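Local coordinates for aluminum resistance protein (Clostridium novyi, PDB 3I16), which is probably a pyridoxal-5'-phosphate-dependent carbon-sulfur lyase of the methionine gamma-lyase family, named for a role in aluminum resistance, at residues H102-R113 and C263-L271. Sequence-based numbering, arbitrary orientation.
With EDO (1,2-ethanediol), chain S; EDO (1,2-ethanediol), chain R; EDO (1,2-ethanediol), chain O; EDO (1,2-ethanediol), chain K.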
# COMPACT_ATOMS: atom_id res chain seq x y z
N HIS B 102 -23.10 -0.48 6.87
CA HIS B 102 -23.10 0.14 5.55
C HIS B 102 -23.60 -0.85 4.51
O HIS B 102 -24.51 -0.52 3.75
CB HIS B 102 -21.71 0.69 5.22
CG HIS B 102 -21.65 1.50 3.97
ND1 HIS B 102 -20.45 1.93 3.43
CD2 HIS B 102 -22.61 1.91 3.11
CE1 HIS B 102 -20.69 2.62 2.33
NE2 HIS B 102 -22.00 2.62 2.11
N ALA B 103 -23.08 -2.07 4.52
CA ALA B 103 -23.51 -3.10 3.57
C ALA B 103 -25.01 -3.42 3.71
O ALA B 103 -25.71 -3.52 2.72
CB ALA B 103 -22.68 -4.38 3.75
N LEU B 104 -25.49 -3.56 4.95
CA LEU B 104 -26.91 -3.85 5.19
C LEU B 104 -27.80 -2.70 4.73
O LEU B 104 -28.81 -2.91 4.06
CB LEU B 104 -27.13 -4.12 6.67
CG LEU B 104 -26.41 -5.36 7.22
CD1 LEU B 104 -26.23 -5.23 8.70
CD2 LEU B 104 -27.16 -6.63 6.88
N GLY B 105 -27.40 -1.49 5.08
CA GLY B 105 -28.14 -0.31 4.67
C GLY B 105 -28.18 -0.15 3.16
O GLY B 105 -29.21 0.23 2.62
N ALA B 106 -27.06 -0.41 2.49
CA ALA B 106 -27.03 -0.33 1.04
C ALA B 106 -28.02 -1.34 0.44
O ALA B 106 -28.69 -1.02 -0.55
CB ALA B 106 -25.63 -0.55 0.50
N ALA B 107 -28.11 -2.54 1.02
CA ALA B 107 -29.07 -3.56 0.59
C ALA B 107 -30.52 -3.04 0.66
O ALA B 107 -31.30 -3.21 -0.29
CB ALA B 107 -28.95 -4.84 1.46
N LEU B 108 -30.85 -2.42 1.78
CA LEU B 108 -32.19 -1.94 2.03
C LEU B 108 -32.54 -0.73 1.14
O LEU B 108 -33.53 -0.76 0.41
CB LEU B 108 -32.36 -1.61 3.52
CG LEU B 108 -32.23 -2.80 4.47
CD1 LEU B 108 -32.19 -2.32 5.93
CD2 LEU B 108 -33.35 -3.84 4.27
N PHE B 109 -31.74 0.32 1.19
CA PHE B 109 -31.98 1.47 0.32
C PHE B 109 -31.93 1.06 -1.15
O PHE B 109 -32.67 1.60 -1.98
CB PHE B 109 -30.97 2.59 0.53
CG PHE B 109 -31.28 3.50 1.71
CD1 PHE B 109 -32.20 4.52 1.60
CD2 PHE B 109 -30.59 3.35 2.90
CE1 PHE B 109 -32.45 5.36 2.66
CE2 PHE B 109 -30.84 4.18 3.96
CZ PHE B 109 -31.77 5.18 3.85
N GLY B 110 -31.06 0.11 -1.47
CA GLY B 110 -30.93 -0.34 -2.85
C GLY B 110 -32.18 -1.05 -3.35
O GLY B 110 -32.60 -0.85 -4.50
N ASN B 111 -32.80 -1.84 -2.47
CA ASN B 111 -33.95 -2.65 -2.86
C ASN B 111 -35.35 -2.18 -2.47
O ASN B 111 -36.32 -2.84 -2.84
CB ASN B 111 -33.72 -4.11 -2.41
CG ASN B 111 -32.62 -4.79 -3.22
OD1 ASN B 111 -32.90 -5.38 -4.27
ND2 ASN B 111 -31.36 -4.64 -2.79
N LEU B 112 -35.47 -1.03 -1.80
CA LEU B 112 -36.78 -0.50 -1.38
C LEU B 112 -37.03 0.87 -2.02
O LEU B 112 -36.09 1.61 -2.28
CB LEU B 112 -36.86 -0.40 0.15
CG LEU B 112 -36.94 -1.72 0.93
CD1 LEU B 112 -36.49 -1.49 2.37
CD2 LEU B 112 -38.37 -2.36 0.86
N ARG B 113 -38.29 1.15 -2.31
CA ARG B 113 -38.73 2.38 -2.96
C ARG B 113 -39.91 2.97 -2.20
O ARG B 113 -40.60 2.24 -1.45
CB ARG B 113 -39.13 2.11 -4.41
CG ARG B 113 -38.02 1.51 -5.27
CD ARG B 113 -36.95 2.59 -5.61
NE ARG B 113 -35.91 2.00 -6.44
CZ ARG B 113 -34.79 1.43 -6.02
NH1 ARG B 113 -34.45 1.40 -4.72
NH2 ARG B 113 -33.97 0.91 -6.93
N CYS B 263 -30.92 -7.92 -7.19
CA CYS B 263 -30.69 -7.37 -5.84
C CYS B 263 -29.28 -6.81 -5.65
O CYS B 263 -29.10 -5.80 -4.97
CB CYS B 263 -30.94 -8.40 -4.75
SG CYS B 263 -32.67 -8.94 -4.59
N ILE B 264 -28.29 -7.44 -6.27
CA ILE B 264 -26.90 -7.00 -6.15
C ILE B 264 -26.71 -5.72 -6.96
O ILE B 264 -26.10 -4.77 -6.46
CB ILE B 264 -25.91 -8.10 -6.56
CG1 ILE B 264 -25.92 -9.23 -5.50
CG2 ILE B 264 -24.51 -7.53 -6.72
CD1 ILE B 264 -25.25 -8.89 -4.14
N GLU B 265 -27.26 -5.68 -8.18
CA GLU B 265 -27.16 -4.45 -8.96
C GLU B 265 -27.80 -3.27 -8.24
O GLU B 265 -27.18 -2.20 -8.14
CB GLU B 265 -27.73 -4.61 -10.38
CG GLU B 265 -26.79 -5.40 -11.28
CD GLU B 265 -27.40 -5.75 -12.62
OE1 GLU B 265 -28.59 -5.45 -12.82
OE2 GLU B 265 -26.70 -6.36 -13.45
N LYS B 266 -29.01 -3.47 -7.73
CA LYS B 266 -29.72 -2.41 -7.00
C LYS B 266 -28.94 -1.92 -5.77
O LYS B 266 -28.95 -0.73 -5.47
CB LYS B 266 -31.12 -2.86 -6.60
CG LYS B 266 -32.10 -2.90 -7.75
CD LYS B 266 -33.47 -3.29 -7.24
CE LYS B 266 -34.52 -3.37 -8.33
NZ LYS B 266 -35.79 -3.95 -7.74
N THR B 267 -28.30 -2.84 -5.04
CA THR B 267 -27.45 -2.45 -3.91
C THR B 267 -26.26 -1.60 -4.41
O THR B 267 -25.96 -0.57 -3.81
CB THR B 267 -26.90 -3.67 -3.15
OG1 THR B 267 -27.98 -4.48 -2.69
CG2 THR B 267 -26.05 -3.22 -1.96
N SER B 268 -25.63 -2.02 -5.52
CA SER B 268 -24.50 -1.28 -6.09
C SER B 268 -24.82 0.18 -6.42
O SER B 268 -23.96 1.04 -6.26
CB SER B 268 -23.89 -1.98 -7.33
OG SER B 268 -24.67 -1.84 -8.51
N TYR B 269 -26.04 0.47 -6.88
CA TYR B 269 -26.43 1.85 -7.19
C TYR B 269 -26.61 2.74 -5.96
O TYR B 269 -26.62 3.97 -6.08
CB TYR B 269 -27.68 1.88 -8.06
CG TYR B 269 -27.49 1.19 -9.38
CD1 TYR B 269 -26.43 1.54 -10.22
CD2 TYR B 269 -28.39 0.21 -9.80
CE1 TYR B 269 -26.27 0.93 -11.43
CE2 TYR B 269 -28.23 -0.41 -11.02
CZ TYR B 269 -27.18 -0.03 -11.83
OH TYR B 269 -27.01 -0.64 -13.04
N ARG B 270 -26.80 2.11 -4.79
CA ARG B 270 -26.78 2.82 -3.52
C ARG B 270 -25.32 2.97 -3.03
O ARG B 270 -24.97 3.98 -2.47
CB ARG B 270 -27.63 2.09 -2.48
CG ARG B 270 -27.43 2.57 -1.04
CD ARG B 270 -27.86 4.00 -0.82
NE ARG B 270 -27.39 4.49 0.47
CZ ARG B 270 -27.99 5.42 1.22
NH1 ARG B 270 -29.15 6.00 0.87
NH2 ARG B 270 -27.41 5.77 2.35
N LEU B 271 -24.50 1.94 -3.18
CA LEU B 271 -23.10 2.04 -2.78
C LEU B 271 -22.42 3.19 -3.54
O LEU B 271 -21.63 3.90 -2.94
CB LEU B 271 -22.33 0.73 -3.01
CG LEU B 271 -20.81 0.78 -2.76
CD1 LEU B 271 -20.44 1.10 -1.29
CD2 LEU B 271 -20.18 -0.53 -3.21
C1 EDO S . -29.89 4.15 -5.26
O1 EDO S . -30.19 5.55 -5.24
C2 EDO S . -30.98 3.32 -4.59
O2 EDO S . -30.99 3.39 -3.15
C1 EDO R . -31.62 7.73 -0.76
O1 EDO R . -30.27 8.22 -0.89
C2 EDO R . -31.77 6.70 -1.86
O2 EDO R . -30.92 5.58 -1.55
C1 EDO O . -32.25 -2.22 -11.41
O1 EDO O . -32.27 -1.76 -12.76
C2 EDO O . -31.14 -3.24 -11.22
O2 EDO O . -30.48 -3.52 -12.46
C1 EDO K . -29.87 10.44 2.21
O1 EDO K . -29.71 10.14 0.82
C2 EDO K . -29.14 9.43 3.08
O2 EDO K . -29.66 8.10 2.98
O HOH W 1 -24.16 4.11 0.44
O HOH W 2 -31.27 0.72 -6.85
O HOH W 3 -35.16 -6.02 -5.67
O HOH W 4 -36.67 -2.05 -5.95
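R270 reaches over helix 102-111 to lay its guanidinium on the ring of F109. From CB, which sits 4.1 Å from G110 N, the chain leaves with CG anti to its own backbone nitrogen (chi1 167°), and this carries CG onto A106, 3.6 Å from A106 CA. A bend at chi2 then brings CD against F109 CB at 3.7 Å. NE donates to a water that also lies within bonding distance of R270 O and H102 NE2; H102 ND1 is hydrogen-bonded to V98 N. R270 CZ stands 4.0 Å from the centroid of the F109 ring. The two planes are only 16° apart, a stacked cation-pi contact. NH1 lies nearest the ring, 3.4 Å from F109 CG, and also donates to two 1,2-ethanediol molecules, probably from the crystallisation liquor, while NH2 bonds to T272 O of the second subunit, placing this end of the contact at the subunit interface.

The two helices cross at 106° with axes 7.3 Å apart, close enough because G110 faces T267 where their backbones come nearest. Both pack on one side of the mixed seven-stranded sheet in the large domain of a fold type I (aspartate aminotransferase-like) PLP enzyme: A107, N111 and I264 rest on L237. Toward its N-terminal end helix 102-111 approaches the cofactor, which touches L104.

T267 turns its CG2 to A106 CB. Beside it the N111 amide donates to A107 O, in the plane of both groups and on a carbonyl lone pair, and across the contact to C263 O through an almost straight but weak bond. Its OD1 accepts from a water bound in turn by K266 NZ. K266 runs extended beyond CG, with CB 3.3 Å from G110 O and CD passing N111 OD1 at 3.7 Å.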